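Local coordinates for protein pyruvate kinase 1 (Trypanosoma brucei brucei, PDB 4KCU) that probably catalyses the last step of glycolysis, transferring a phosphoryl group from phosphoenolpyruvate to ADP to give pyruvate and ATP, at residues A[22-27]-A[326-331]; A[49-54]-A[79-84]; A[258-263]-A[294-299]. All coordinates share one frame; numbering follows the deposited sequence.

Contact 1: A[22-27]-A[326-331]; sequences NRIVCT and DCVMLS. With MLT (D-malate), chain E.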
loop_
_atom_site.group_PDB
_atom_site.type_symbol
_atom_site.label_atom_id
_atom_site.label_comp_id
_atom_site.label_asym_id
_atom_site.label_seq_id
_atom_site.Cartn_x
_atom_site.Cartn_y
_atom_site.Cartn_z
ATOM N N ASN A 22 26.431 9.554 1.443
ATOM C CA ASN A 22 26.294 10.975 1.205
ATOM C C ASN A 22 27.639 11.679 1.159
ATOM O O ASN A 22 28.654 11.171 1.689
ATOM C CB ASN A 22 25.392 11.629 2.252
ATOM C CG ASN A 22 23.993 11.059 2.251
ATOM O OD1 ASN A 22 23.695 10.108 2.982
ATOM N ND2 ASN A 22 23.138 11.591 1.388
ATOM N N ARG A 23 27.644 12.877 0.590
ATOM C CA ARG A 23 28.877 13.528 0.229
ATOM C C ARG A 23 28.939 14.924 0.847
ATOM O O ARG A 23 27.901 15.570 1.042
ATOM C CB ARG A 23 28.982 13.600 -1.283
ATOM C CG ARG A 23 29.003 12.236 -1.950
ATOM C CD ARG A 23 30.366 11.589 -1.834
ATOM N NE ARG A 23 30.339 10.212 -2.326
ATOM C CZ ARG A 23 30.215 9.124 -1.568
ATOM N NH1 ARG A 23 29.965 9.229 -0.270
ATOM N NH2 ARG A 23 30.234 7.921 -2.130
ATOM N N ILE A 24 30.149 15.337 1.228
ATOM C CA ILE A 24 30.396 16.576 1.976
ATOM C C ILE A 24 31.164 17.622 1.170
ATOM O O ILE A 24 32.269 17.362 0.650
ATOM C CB ILE A 24 31.163 16.270 3.265
ATOM C CG1 ILE A 24 30.317 15.322 4.133
ATOM C CG2 ILE A 24 31.444 17.555 4.035
ATOM C CD1 ILE A 24 31.091 14.548 5.172
ATOM N N VAL A 25 30.576 18.805 1.051
ATOM C CA VAL A 25 31.212 19.923 0.397
ATOM C C VAL A 25 31.757 20.856 1.492
ATOM O O VAL A 25 31.012 21.258 2.404
ATOM C CB VAL A 25 30.184 20.713 -0.483
ATOM C CG1 VAL A 25 30.844 21.902 -1.171
ATOM C CG2 VAL A 25 29.532 19.804 -1.500
ATOM N N CYS A 26 33.028 21.240 1.371
ATOM C CA CYS A 26 33.660 22.147 2.342
ATOM C C CYS A 26 34.113 23.433 1.681
ATOM O O CYS A 26 34.771 23.405 0.657
ATOM C CB CYS A 26 34.886 21.484 2.972
ATOM S SG CYS A 26 34.492 19.944 3.822
ATOM N N THR A 27 33.836 24.554 2.321
ATOM C CA THR A 27 34.331 25.832 1.844
ATOM C C THR A 27 35.736 26.054 2.358
ATOM O O THR A 27 36.006 25.882 3.556
ATOM C CB THR A 27 33.422 26.975 2.301
ATOM O OG1 THR A 27 32.079 26.698 1.886
ATOM C CG2 THR A 27 33.894 28.342 1.721
ATOM N N ASP A 326 21.743 14.710 -1.687
ATOM C CA ASP A 326 22.973 14.028 -2.046
ATOM C C ASP A 326 24.109 14.456 -1.111
ATOM O O ASP A 326 24.792 13.600 -0.517
ATOM C CB ASP A 326 23.345 14.279 -3.510
ATOM C CG ASP A 326 22.296 13.720 -4.488
ATOM O OD1 ASP A 326 21.227 14.387 -4.656
ATOM O OD2 ASP A 326 22.540 12.614 -5.079
ATOM N N CYS A 327 24.206 15.765 -0.889
ATOM C CA CYS A 327 25.364 16.375 -0.272
ATOM C C CYS A 327 24.934 17.265 0.835
ATOM O O CYS A 327 23.892 17.923 0.750
ATOM C CB CYS A 327 26.095 17.263 -1.263
ATOM S SG CYS A 327 26.753 16.396 -2.683
ATOM N N VAL A 328 25.835 17.456 1.776
ATOM C CA VAL A 328 25.656 18.473 2.767
ATOM C C VAL A 328 26.882 19.351 2.797
ATOM O O VAL A 328 27.959 18.919 2.438
ATOM C CB VAL A 328 25.372 17.850 4.154
ATOM C CG1 VAL A 328 23.938 17.380 4.201
ATOM C CG2 VAL A 328 26.308 16.672 4.424
ATOM N N MET A 329 26.693 20.614 3.143
ATOM C CA MET A 329 27.729 21.615 2.943
ATOM C C MET A 329 28.184 22.300 4.240
ATOM O O MET A 329 27.412 22.489 5.170
ATOM C CB MET A 329 27.291 22.658 1.916
ATOM C CG MET A 329 28.415 23.594 1.500
ATOM S SD MET A 329 28.040 24.524 0.000
ATOM C CE MET A 329 27.578 26.102 0.688
ATOM N N LEU A 330 29.454 22.657 4.290
ATOM C CA LEU A 330 29.993 23.451 5.396
ATOM C C LEU A 330 30.504 24.744 4.810
ATOM O O LEU A 330 31.064 24.762 3.695
ATOM C CB LEU A 330 31.140 22.704 6.074
ATOM C CG LEU A 330 30.694 21.371 6.644
ATOM C CD1 LEU A 330 31.857 20.422 6.855
ATOM C CD2 LEU A 330 29.919 21.599 7.936
ATOM N N SER A 331 30.314 25.827 5.538
ATOM C CA SER A 331 30.765 27.130 5.067
ATOM C C SER A 331 31.804 27.690 6.010
ATOM O O SER A 331 32.954 27.234 6.003
ATOM C CB SER A 331 29.584 28.078 4.926
ATOM O OG SER A 331 28.799 27.646 3.827
HETATM C C1 MLT E . 23.643 30.856 1.235
HETATM O O1 MLT E . 23.049 31.974 1.211
HETATM O O2 MLT E . 23.278 29.852 1.896
HETATM C C2 MLT E . 25.059 30.821 0.598
HETATM O O3 MLT E . 25.044 30.957 -0.797
HETATM C C3 MLT E . 25.924 29.642 1.044
HETATM C C4 MLT E . 26.789 30.205 2.190
HETATM O O4 MLT E . 26.455 31.327 2.655
HETATM O O5 MLT E . 27.763 29.532 2.559
#
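V25 and M329 meet on the barrel-interior face of two parallel strands, 23-27 and 327-330, whose axes run 4.7 Å apart. The two side chains cross at a slant: CG of M329 lies 3.9 Å from CB of V25, and the sulfur passes beside V25 CG1. M329 starts extended, chi1 -171°, and bends only at its last torsion, which takes CE to the bound D-malate in loose contact. R23 and C327 share this face, the sulfur of C327 lying against R23 CB. The guanidinium of R23 turns elsewhere, to the backbone oxygens of N22, R20 and V438.

I24, C26, V328 and L330 form the other face, and the last three pack on helix 340-356. Here CD1 of L330 touches both CG2 of I24, at 4.0 Å, and the sulfur of C26.

Backbone bonds from V328 N to R23 O, V25 N to V328 O and L330 N to V25 O join the strands, and both ends are reinforced by a doubly used carbonyl. D326 O takes R23 N and, from above its carbonyl plane, the amide ND2 of N22 at 3.2 Å. L330 O takes T27 N at 3.1 Å and the hydroxyl of T27, whose OG1 comes in on a lone pair at 2.8 Å; this hydroxyl also meets R50 NH1. Beyond the strand, S331 OG lies within hydrogen-bonding reach of malate O5, though the modelled 2.5 Å is too short to be taken literally, and S331 stands at the N-cap position of the following helix. Pairing of the first strand with the eighth is the closure of a TIM barrel, with the ligand site at the C-terminal strand ends.

Contact 2: A[49-54]-A[79-84]; sequences ARMNFS and IGIALD. With K (potassium ion), chain D; MLT (D-malate), chain E.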
loop_
_atom_site.group_PDB
_atom_site.type_symbol
_atom_site.label_atom_id
_atom_site.label_comp_id
_atom_site.label_asym_id
_atom_site.label_seq_id
_atom_site.Cartn_x
_atom_site.Cartn_y
_atom_site.Cartn_z
ATOM N N ALA A 49 35.707 20.774 -2.799
ATOM C CA ALA A 49 36.215 21.981 -2.228
ATOM C C ALA A 49 35.502 23.139 -2.885
ATOM O O ALA A 49 35.488 23.257 -4.121
ATOM C CB ALA A 49 37.708 22.069 -2.486
ATOM N N ARG A 50 34.875 23.983 -2.070
ATOM C CA ARG A 50 34.155 25.153 -2.593
ATOM C C ARG A 50 34.978 26.431 -2.463
ATOM O O ARG A 50 35.403 26.821 -1.356
ATOM C CB ARG A 50 32.817 25.315 -1.896
ATOM C CG ARG A 50 32.157 26.661 -2.083
ATOM C CD ARG A 50 30.926 26.737 -1.203
ATOM N NE ARG A 50 30.227 28.001 -1.352
ATOM C CZ ARG A 50 30.089 28.889 -0.381
ATOM N NH1 ARG A 50 30.623 28.654 0.817
ATOM N NH2 ARG A 50 29.429 30.022 -0.622
ATOM N N MET A 51 35.180 27.095 -3.586
ATOM C CA MET A 51 35.795 28.406 -3.579
ATOM C C MET A 51 34.725 29.474 -3.570
ATOM O O MET A 51 33.934 29.585 -4.510
ATOM C CB MET A 51 36.679 28.577 -4.810
ATOM C CG MET A 51 37.882 27.653 -4.819
ATOM S SD MET A 51 38.803 27.766 -6.366
ATOM C CE MET A 51 37.519 27.465 -7.589
ATOM N N ASN A 52 34.742 30.308 -2.549
ATOM C CA ASN A 52 33.729 31.337 -2.434
ATOM C C ASN A 52 34.193 32.656 -3.021
ATOM O O ASN A 52 34.900 33.399 -2.367
ATOM C CB ASN A 52 33.342 31.540 -0.972
ATOM C CG ASN A 52 32.262 32.588 -0.810
ATOM O OD1 ASN A 52 31.581 32.960 -1.783
ATOM N ND2 ASN A 52 32.098 33.082 0.407
ATOM N N PHE A 53 33.760 32.966 -4.239
ATOM C CA PHE A 53 34.291 34.144 -4.952
ATOM C C PHE A 53 33.628 35.449 -4.538
ATOM O O PHE A 53 33.822 36.505 -5.170
ATOM C CB PHE A 53 34.195 33.957 -6.459
ATOM C CG PHE A 53 35.362 33.231 -7.052
ATOM C CD1 PHE A 53 35.752 31.989 -6.554
ATOM C CD2 PHE A 53 36.060 33.775 -8.120
ATOM C CE1 PHE A 53 36.803 31.289 -7.137
ATOM C CE2 PHE A 53 37.121 33.103 -8.685
ATOM C CZ PHE A 53 37.491 31.853 -8.197
ATOM N N SER A 54 32.844 35.388 -3.478
ATOM C CA SER A 54 32.443 36.590 -2.799
ATOM C C SER A 54 33.620 37.388 -2.261
ATOM O O SER A 54 33.519 38.594 -2.085
ATOM C CB SER A 54 31.479 36.258 -1.689
ATOM O OG SER A 54 30.214 36.001 -2.246
ATOM N N ILE A 79 39.056 14.895 -6.157
ATOM C CA ILE A 79 38.297 15.835 -5.357
ATOM C C ILE A 79 37.773 16.931 -6.281
ATOM O O ILE A 79 38.549 17.556 -7.014
ATOM C CB ILE A 79 39.210 16.468 -4.282
ATOM C CG1 ILE A 79 39.700 15.388 -3.295
ATOM C CG2 ILE A 79 38.518 17.627 -3.587
ATOM C CD1 ILE A 79 38.594 14.657 -2.528
ATOM N N GLY A 80 36.463 17.152 -6.277
ATOM C CA GLY A 80 35.886 18.165 -7.145
ATOM C C GLY A 80 36.248 19.553 -6.651
ATOM O O GLY A 80 36.481 19.761 -5.458
ATOM N N ILE A 81 36.257 20.511 -7.558
ATOM C CA ILE A 81 36.513 21.861 -7.204
ATOM C C ILE A 81 35.374 22.707 -7.712
ATOM O O ILE A 81 34.994 22.617 -8.882
ATOM C CB ILE A 81 37.825 22.329 -7.831
ATOM C CG1 ILE A 81 38.985 21.654 -7.118
ATOM C CG2 ILE A 81 37.973 23.846 -7.757
ATOM C CD1 ILE A 81 40.329 21.910 -7.763
ATOM N N ALA A 82 34.758 23.459 -6.803
ATOM C CA ALA A 82 33.555 24.178 -7.124
ATOM C C ALA A 82 33.804 25.668 -7.024
ATOM O O ALA A 82 34.450 26.137 -6.086
ATOM C CB ALA A 82 32.434 23.752 -6.210
ATOM N N LEU A 83 33.375 26.408 -8.036
ATOM C CA LEU A 83 33.484 27.879 -7.993
ATOM C C LEU A 83 32.140 28.463 -7.668
ATOM O O LEU A 83 31.182 28.234 -8.383
ATOM C CB LEU A 83 33.984 28.448 -9.334
ATOM C CG LEU A 83 34.355 29.943 -9.384
ATOM C CD1 LEU A 83 35.043 30.269 -10.708
ATOM C CD2 LEU A 83 33.110 30.823 -9.196
ATOM N N ASP A 84 32.058 29.194 -6.564
ATOM C CA ASP A 84 30.780 29.703 -6.095
ATOM C C ASP A 84 30.766 31.204 -6.381
ATOM O O ASP A 84 31.614 31.947 -5.861
ATOM C CB ASP A 84 30.615 29.413 -4.584
ATOM C CG ASP A 84 29.230 29.791 -4.043
ATOM O OD1 ASP A 84 28.819 30.953 -4.241
ATOM O OD2 ASP A 84 28.531 28.929 -3.421
HETATM K K K D . 29.211 33.373 -3.089
HETATM C C1 MLT E . 23.643 30.856 1.235
HETATM O O1 MLT E . 23.049 31.974 1.211
HETATM O O2 MLT E . 23.278 29.852 1.896
HETATM C C2 MLT E . 25.059 30.821 0.598
HETATM O O3 MLT E . 25.044 30.957 -0.797
HETATM C C3 MLT E . 25.924 29.642 1.044
HETATM C C4 MLT E . 26.789 30.205 2.190
HETATM O O4 MLT E . 26.455 31.327 2.655
HETATM O O5 MLT E . 27.763 29.532 2.559
HETATM O O HOH W 1 27.033 35.153 -3.073
HETATM O O HOH W 2 27.798 32.653 -0.430
#
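Strands 46-52 and 80-84 are consecutive parallel strands of the barrel, the two arms of a beta-alpha-beta unit whose helix 58-75 packs on the outer side, and their C-terminal ends carry a potassium site. R50 and D84 meet on the inner face in a salt bridge. NE of R50 points to D84 OD2 at 2.8 Å with the oxygen at the guanidinium edge, near its plane, while a weak bond runs from NH2 to the same oxygen. The carboxylate is turned 77° from the guanidinium, and NE approaches OD2 from above the carboxylate plane. An extended R50 chain, CG anti to the backbone N (chi1 165°), carries the group along the strand to this position. K239 is a second partner of OD2, and T27 binds NH1 of R50.

The other oxygen, D84 OD1, binds potassium at 2.7 Å. N52 OD1 and S54 OG also bind the ion, at 2.7 and 2.9 Å, as do two waters and the backbone oxygen of T85. N52 OD1 has a further task, accepting S54 N in an Asx turn, which helps to position two ligands of the metal together.

On the outer face, CE of M51 rests 3.7 Å from CG2 of I81. The L83 side chain crosses F53 at about a right angle and sets its CG over one ring face, a CH-pi contact 3.8 Å from the centroid; the ring also stacks with H61. Backbone bonds from A49 N to G80 O, A82 N to A49 O, M51 N to A82 O, D84 N to M51 O and F53 N to D84 O zip the pair together. A potassium site at the C-terminal strand ends, beside the bound ligand, is as in the active site of potassium-dependent pyruvate kinases.

Contact 3: A[258-263]-A[294-299]; sequences GIMVAR and ICATQM. With MLT (D-malate), chain E.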
loop_
_atom_site.group_PDB
_atom_site.type_symbol
_atom_site.label_atom_id
_atom_site.label_comp_id
_atom_site.label_asym_id
_atom_site.label_seq_id
_atom_site.Cartn_x
_atom_site.Cartn_y
_atom_site.Cartn_z
ATOM N N GLY A 258 22.147 20.602 -11.361
ATOM C CA GLY A 258 21.820 20.294 -9.971
ATOM C C GLY A 258 21.420 21.568 -9.236
ATOM O O GLY A 258 21.357 22.630 -9.823
ATOM N N ILE A 259 21.194 21.459 -7.936
ATOM C CA ILE A 259 20.636 22.552 -7.174
ATOM C C ILE A 259 21.319 22.601 -5.793
ATOM O O ILE A 259 21.586 21.547 -5.157
ATOM C CB ILE A 259 19.121 22.340 -6.943
ATOM C CG1 ILE A 259 18.334 22.416 -8.258
ATOM C CG2 ILE A 259 18.581 23.317 -5.906
ATOM C CD1 ILE A 259 18.400 23.782 -8.967
ATOM N N MET A 260 21.490 23.816 -5.282
ATOM C CA MET A 260 21.832 24.000 -3.883
ATOM C C MET A 260 20.701 24.730 -3.186
ATOM O O MET A 260 20.256 25.767 -3.652
ATOM C CB MET A 260 23.103 24.816 -3.749
ATOM C CG MET A 260 23.563 24.946 -2.310
ATOM S SD MET A 260 24.729 26.280 -2.039
ATOM C CE MET A 260 26.162 25.656 -2.943
ATOM N N VAL A 261 20.213 24.173 -2.078
ATOM C CA VAL A 261 19.274 24.903 -1.239
ATOM C C VAL A 261 20.102 25.806 -0.357
ATOM O O VAL A 261 20.753 25.329 0.577
ATOM C CB VAL A 261 18.450 23.954 -0.356
ATOM C CG1 VAL A 261 17.365 24.730 0.410
ATOM C CG2 VAL A 261 17.839 22.878 -1.220
ATOM N N ALA A 262 20.223 27.067 -0.775
ATOM C CA ALA A 262 21.152 28.017 -0.158
ATOM C C ALA A 262 20.458 28.672 1.027
ATOM O O ALA A 262 19.924 29.794 0.907
ATOM C CB ALA A 262 21.563 29.089 -1.175
ATOM N N ARG A 263 20.422 27.957 2.153
ATOM C CA ARG A 263 19.522 28.314 3.210
ATOM C C ARG A 263 19.857 29.666 3.855
ATOM O O ARG A 263 18.958 30.344 4.350
ATOM C CB ARG A 263 19.407 27.209 4.240
ATOM C CG ARG A 263 18.782 25.932 3.663
ATOM C CD ARG A 263 18.594 24.845 4.719
ATOM N NE ARG A 263 19.751 24.758 5.600
ATOM C CZ ARG A 263 19.815 23.968 6.652
ATOM N NH1 ARG A 263 18.816 23.167 6.917
ATOM N NH2 ARG A 263 20.884 23.981 7.449
ATOM N N ILE A 294 22.294 19.830 -3.058
ATOM C CA ILE A 294 23.134 20.094 -1.900
ATOM C C ILE A 294 22.351 20.917 -0.906
ATOM O O ILE A 294 21.776 21.964 -1.263
ATOM C CB ILE A 294 24.361 20.911 -2.294
ATOM C CG1 ILE A 294 25.106 20.214 -3.418
ATOM C CG2 ILE A 294 25.280 21.111 -1.116
ATOM C CD1 ILE A 294 26.080 21.136 -4.109
ATOM N N CYS A 295 22.320 20.448 0.340
ATOM C CA CYS A 295 21.772 21.225 1.406
ATOM C C CYS A 295 22.865 22.031 2.121
ATOM O O CYS A 295 23.907 21.490 2.481
ATOM C CB CYS A 295 21.061 20.330 2.387
ATOM S SG CYS A 295 20.224 21.312 3.618
ATOM N N ALA A 296 22.681 23.339 2.226
ATOM C CA ALA A 296 23.777 24.201 2.663
ATOM C C ALA A 296 23.392 25.091 3.845
ATOM O O ALA A 296 22.233 25.508 3.969
ATOM C CB ALA A 296 24.285 25.051 1.497
ATOM N N THR A 297 24.379 25.368 4.709
ATOM C CA THR A 297 24.480 26.624 5.471
ATOM C C THR A 297 23.997 26.514 6.903
ATOM O O THR A 297 22.843 26.185 7.156
ATOM C CB THR A 297 23.765 27.837 4.807
ATOM O OG1 THR A 297 24.419 28.176 3.564
ATOM C CG2 THR A 297 23.815 29.058 5.763
ATOM N N GLN A 298 24.898 26.838 7.828
ATOM C CA GLN A 298 24.640 26.762 9.270
ATOM C C GLN A 298 24.269 25.370 9.760
ATOM O O GLN A 298 23.679 25.227 10.840
ATOM C CB GLN A 298 23.591 27.786 9.715
ATOM C CG GLN A 298 24.039 29.240 9.598
ATOM C CD GLN A 298 23.017 30.201 10.210
ATOM O OE1 GLN A 298 21.815 29.949 10.169
ATOM N NE2 GLN A 298 23.505 31.199 10.926
ATOM N N MET A 299 24.682 24.343 9.028
ATOM C CA MET A 299 24.393 22.962 9.447
ATOM C C MET A 299 25.067 22.560 10.734
ATOM O O MET A 299 24.474 21.847 11.536
ATOM C CB MET A 299 24.708 21.968 8.345
ATOM C CG MET A 299 24.010 22.326 7.026
ATOM S SD MET A 299 23.729 20.893 5.984
ATOM C CE MET A 299 22.141 20.322 6.598
HETATM C C1 MLT E . 23.643 30.856 1.235
HETATM O O1 MLT E . 23.049 31.974 1.211
HETATM O O2 MLT E . 23.278 29.852 1.896
HETATM C C2 MLT E . 25.059 30.821 0.598
HETATM O O3 MLT E . 25.044 30.957 -0.797
HETATM C C3 MLT E . 25.924 29.642 1.044
HETATM C C4 MLT E . 26.789 30.205 2.190
HETATM O O4 MLT E . 26.455 31.327 2.655
HETATM O O5 MLT E . 27.763 29.532 2.559
#
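R263 NH2 has two acceptors, T297 O at 3.0 Å and the carboxylate of D316, with which it forms a salt bridge. T297 O lies at the guanidinium edge, in its plane; NE of the same group bonds to A296 O at 3.1 Å, from above the carbonyl plane. The sulfur of C295 sits over one face, 3.8 Å above the plane and toward the rim. A bend at chi3 (-42°) brings the guanidinium to these two carbonyls, at the end of strand 293-296, where M299 crosses the R263 chain at about a right angle. Q279 accepts a hydrogen bond from NH1, and R311 of the second subunit bonds to R263 O.

These are the sixth and seventh strands of the TIM barrel, joined through I294 N to I259 O, V261 N to I294 O and the longer A296 N to V261 O. M260 and A296 face the barrel interior, the methionine sulfur 3.8 Å from A296 CB. At the C-terminal ends the malate is held in the active site: T297 OG1, beside its backbone N (chi1 -66°), gives a 2.6 Å bond to malate O2; backbone N atoms of G264 and D265, near the start of helix 263-269, also bond to the ligand.

In the fold
From the N terminus, strand 23-27 opens the loop that contact 1 closes some 300 residues later, when strand 327-330 returns beside it. Contacts 2 and 3 are both nested in that loop and follow one another in series, without crossing. Contact 2 closes the short crossover loop through helix 58-75; contact 3 closes the loop between strands 258-262 and 293-296. All three reach the same eight-stranded barrel. Strand 46-52 of contact 2 flanks strand 23-27, and strand 293-296 of contact 3 flanks strand 327-330, so contact 1 lies between the other two across the sheet. Each also touches the bound malate, bringing distant parts of the chain to one site.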